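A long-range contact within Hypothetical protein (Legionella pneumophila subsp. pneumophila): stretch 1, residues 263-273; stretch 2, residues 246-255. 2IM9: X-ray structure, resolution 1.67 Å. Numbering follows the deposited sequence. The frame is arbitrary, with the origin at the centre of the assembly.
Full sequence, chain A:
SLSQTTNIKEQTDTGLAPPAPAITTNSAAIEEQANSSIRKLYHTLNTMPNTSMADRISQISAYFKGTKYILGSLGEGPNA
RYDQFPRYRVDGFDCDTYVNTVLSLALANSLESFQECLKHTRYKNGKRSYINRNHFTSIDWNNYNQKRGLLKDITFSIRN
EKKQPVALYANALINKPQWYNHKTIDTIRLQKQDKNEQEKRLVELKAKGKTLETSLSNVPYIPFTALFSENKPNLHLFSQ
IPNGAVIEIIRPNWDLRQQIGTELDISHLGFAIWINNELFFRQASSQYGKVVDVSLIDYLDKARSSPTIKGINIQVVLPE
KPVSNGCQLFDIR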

# COMPACT_ATOMS: atom_id res chain seq x y z
N GLU A 263 -5.47 -17.00 4.80
CA GLU A 263 -4.31 -16.51 5.56
C GLU A 263 -3.86 -15.20 4.96
O GLU A 263 -4.10 -14.94 3.77
CB GLU A 263 -3.15 -17.49 5.47
CG GLU A 263 -3.42 -18.83 6.09
CD GLU A 263 -2.20 -19.73 6.07
OE1 GLU A 263 -1.15 -19.36 5.46
OE2 GLU A 263 -2.29 -20.81 6.71
N LEU A 264 -3.20 -14.38 5.77
CA LEU A 264 -2.66 -13.13 5.28
C LEU A 264 -1.29 -12.86 5.90
O LEU A 264 -0.91 -13.49 6.91
CB LEU A 264 -3.62 -11.98 5.60
CG LEU A 264 -3.46 -10.67 4.83
CD1 LEU A 264 -3.39 -10.87 3.29
CD2 LEU A 264 -4.62 -9.76 5.20
N ASP A 265 -0.53 -11.96 5.29
CA ASP A 265 0.86 -11.73 5.71
C ASP A 265 1.22 -10.28 6.05
O ASP A 265 2.20 -10.05 6.77
CB ASP A 265 1.83 -12.24 4.62
CG ASP A 265 1.39 -11.86 3.19
OD1 ASP A 265 0.44 -11.04 3.03
OD2 ASP A 265 1.99 -12.41 2.23
N ILE A 266 0.48 -9.32 5.50
CA ILE A 266 0.82 -7.89 5.62
C ILE A 266 -0.42 -7.10 6.05
O ILE A 266 -1.49 -7.22 5.43
CB ILE A 266 1.38 -7.33 4.28
CG1 ILE A 266 2.62 -8.13 3.83
CG2 ILE A 266 1.65 -5.82 4.40
CD1 ILE A 266 3.11 -7.68 2.47
N SER A 267 -0.28 -6.29 7.11
CA SER A 267 -1.46 -5.69 7.77
C SER A 267 -1.53 -4.17 7.59
O SER A 267 -2.60 -3.56 7.79
CB SER A 267 -1.45 -6.03 9.26
OG SER A 267 -0.22 -5.66 9.86
N HIS A 268 -0.41 -3.56 7.20
CA HIS A 268 -0.32 -2.11 7.10
C HIS A 268 0.95 -1.70 6.34
O HIS A 268 1.88 -2.49 6.19
CB HIS A 268 -0.30 -1.49 8.52
CG HIS A 268 -0.51 -0.02 8.55
ND1 HIS A 268 0.26 0.84 9.31
CD2 HIS A 268 -1.43 0.76 7.93
CE1 HIS A 268 -0.16 2.08 9.14
NE2 HIS A 268 -1.19 2.06 8.31
N LEU A 269 0.94 -0.46 5.85
CA LEU A 269 2.13 0.08 5.18
C LEU A 269 2.14 1.59 5.16
O LEU A 269 1.13 2.24 5.43
CB LEU A 269 2.32 -0.51 3.78
CG LEU A 269 1.39 -0.05 2.65
CD1 LEU A 269 1.98 -0.49 1.32
CD2 LEU A 269 0.05 -0.67 2.81
N GLY A 270 3.30 2.14 4.82
CA GLY A 270 3.49 3.60 4.81
C GLY A 270 4.91 3.88 4.37
O GLY A 270 5.60 2.97 3.88
N PHE A 271 5.36 5.12 4.56
CA PHE A 271 6.69 5.54 4.14
C PHE A 271 7.62 5.78 5.32
O PHE A 271 7.17 6.19 6.40
CB PHE A 271 6.62 6.84 3.34
CG PHE A 271 5.88 6.72 2.04
CD1 PHE A 271 6.46 6.11 0.94
CD2 PHE A 271 4.58 7.23 1.92
CE1 PHE A 271 5.77 6.00 -0.27
CE2 PHE A 271 3.88 7.13 0.71
CZ PHE A 271 4.48 6.51 -0.39
N ALA A 272 8.90 5.49 5.10
CA ALA A 272 9.97 5.86 6.02
C ALA A 272 10.41 7.26 5.65
O ALA A 272 10.85 7.49 4.53
CB ALA A 272 11.16 4.89 5.88
N ILE A 273 10.32 8.19 6.59
CA ILE A 273 10.73 9.57 6.31
C ILE A 273 11.68 10.05 7.41
O ILE A 273 11.29 10.06 8.57
CB ILE A 273 9.51 10.54 6.22
CG1 ILE A 273 8.48 10.09 5.16
CG2 ILE A 273 9.98 12.00 5.97
CD1 ILE A 273 8.96 10.20 3.68
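Stretch 2, residues 246-255: VIEIIRPNWD

Stretch 2 lies alongside stretch 1 as an antiparallel partner: its strand runs at 141° to that of stretch 1, their axes approaching to 4.5 Å, before the chain turns a corner at Pro252 and Asn253. Val246 sits against Phe271, Ile247 against Gly270, Glu248 against Leu269 and Ile250 against Ile266. Ile247 N donates to Gly270 O (2.8 Å), Ile249 N to His268 O (2.8 Å) and Arg251 N to Asp265 O (2.8 Å). The ladder is irregular at Ser267 (phi/psi -113/-16), whose N, rather than His268 N, donates to Ile249 O (3.0 Å); His268 N has no partner. Ser267 CB thus points toward stretch 2, and chi1 p places OG 2.9 Å from Arg251 NE, which donates to it. Arg251, m at chi1 and t at chi2 and chi3, extends to this hydroxyl, and a water joins its NH2 to the same OG. Trp254, chi1 t, brings CZ3 to 3.6 Å from Ser267 CB and 3.8 Å from Leu264 CD2; beyond the corner, its O accepts from Leu264 N (3.0 Å). On the face of Ile266 and Leu269, Ile250 (m, m) turns CD1 to 3.5 Å from Ile266 CG1. On the face of Ile249, Ile247 (m, t) extends CD1 to 3.4 Å from Ala272 CB.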

# COMPACT_ATOMS: atom_id res chain seq x y z
N VAL A 246 9.36 2.34 1.31
CA VAL A 246 8.04 1.85 1.67
C VAL A 246 8.23 0.80 2.75
O VAL A 246 9.02 -0.15 2.56
CB VAL A 246 7.33 1.22 0.44
CG1 VAL A 246 6.04 0.52 0.88
CG2 VAL A 246 7.06 2.31 -0.65
N ILE A 247 7.56 0.99 3.89
CA ILE A 247 7.63 0.05 5.03
C ILE A 247 6.31 -0.71 5.15
O ILE A 247 5.26 -0.08 5.25
CB ILE A 247 7.84 0.80 6.38
CG1 ILE A 247 9.17 1.56 6.36
CG2 ILE A 247 7.80 -0.17 7.55
CD1 ILE A 247 9.26 2.56 7.51
N GLU A 248 6.39 -2.04 5.11
CA GLU A 248 5.21 -2.90 5.31
C GLU A 248 5.29 -3.64 6.64
O GLU A 248 6.35 -4.13 7.04
CB GLU A 248 5.08 -3.90 4.15
CG GLU A 248 4.81 -3.22 2.82
CD GLU A 248 4.98 -4.11 1.59
OE1 GLU A 248 5.40 -5.27 1.73
OE2 GLU A 248 4.65 -3.62 0.49
N ILE A 249 4.14 -3.74 7.31
CA ILE A 249 4.09 -4.37 8.61
C ILE A 249 3.71 -5.84 8.43
O ILE A 249 2.67 -6.12 7.84
CB ILE A 249 3.07 -3.65 9.54
CG1 ILE A 249 3.40 -2.15 9.70
CG2 ILE A 249 2.96 -4.39 10.89
CD1 ILE A 249 4.84 -1.83 10.14
N ILE A 250 4.54 -6.76 8.95
CA ILE A 250 4.46 -8.18 8.59
C ILE A 250 3.95 -9.05 9.73
O ILE A 250 4.45 -8.95 10.86
CB ILE A 250 5.86 -8.70 8.12
CG1 ILE A 250 6.44 -7.78 7.01
CG2 ILE A 250 5.79 -10.17 7.67
CD1 ILE A 250 5.51 -7.56 5.81
N ARG A 251 2.98 -9.89 9.41
CA ARG A 251 2.41 -10.84 10.35
C ARG A 251 2.56 -12.24 9.72
O ARG A 251 1.69 -12.66 8.94
CB ARG A 251 0.95 -10.50 10.61
CG ARG A 251 0.72 -9.11 11.19
CD ARG A 251 -0.65 -8.94 11.75
NE ARG A 251 -0.99 -7.54 11.93
CZ ARG A 251 -1.85 -7.11 12.85
NH1 ARG A 251 -2.42 -7.98 13.68
NH2 ARG A 251 -2.14 -5.81 12.94
N PRO A 252 3.65 -12.95 10.06
CA PRO A 252 4.01 -14.22 9.41
C PRO A 252 3.00 -15.33 9.61
O PRO A 252 2.87 -16.19 8.74
CB PRO A 252 5.33 -14.63 10.08
CG PRO A 252 5.83 -13.40 10.72
CD PRO A 252 4.65 -12.55 11.07
N ASN A 253 2.31 -15.35 10.74
CA ASN A 253 1.44 -16.48 11.00
C ASN A 253 0.07 -15.96 11.38
O ASN A 253 -0.32 -15.98 12.57
CB ASN A 253 2.05 -17.43 12.04
CG ASN A 253 3.24 -18.22 11.48
OD1 ASN A 253 4.39 -18.01 11.87
ND2 ASN A 253 2.96 -19.13 10.54
N TRP A 254 -0.63 -15.46 10.36
CA TRP A 254 -1.86 -14.68 10.54
C TRP A 254 -3.03 -15.39 9.89
O TRP A 254 -3.30 -15.22 8.70
CB TRP A 254 -1.70 -13.26 10.00
CG TRP A 254 -2.64 -12.27 10.65
CD1 TRP A 254 -3.25 -12.40 11.88
CD2 TRP A 254 -3.05 -11.00 10.13
NE1 TRP A 254 -4.02 -11.29 12.14
CE2 TRP A 254 -3.91 -10.41 11.09
CE3 TRP A 254 -2.78 -10.31 8.94
CZ2 TRP A 254 -4.50 -9.16 10.90
CZ3 TRP A 254 -3.37 -9.05 8.75
CH2 TRP A 254 -4.22 -8.50 9.73
N ASP A 255 -3.73 -16.18 10.68
CA ASP A 255 -4.72 -17.09 10.11
C ASP A 255 -6.09 -16.42 10.12
O ASP A 255 -6.82 -16.46 11.11
CB ASP A 255 -4.72 -18.45 10.83
CG ASP A 255 -5.54 -19.53 10.07
OD1 ASP A 255 -6.36 -19.16 9.20
OD2 ASP A 255 -5.36 -20.74 10.36
O HOH W 1 -0.94 -3.51 11.48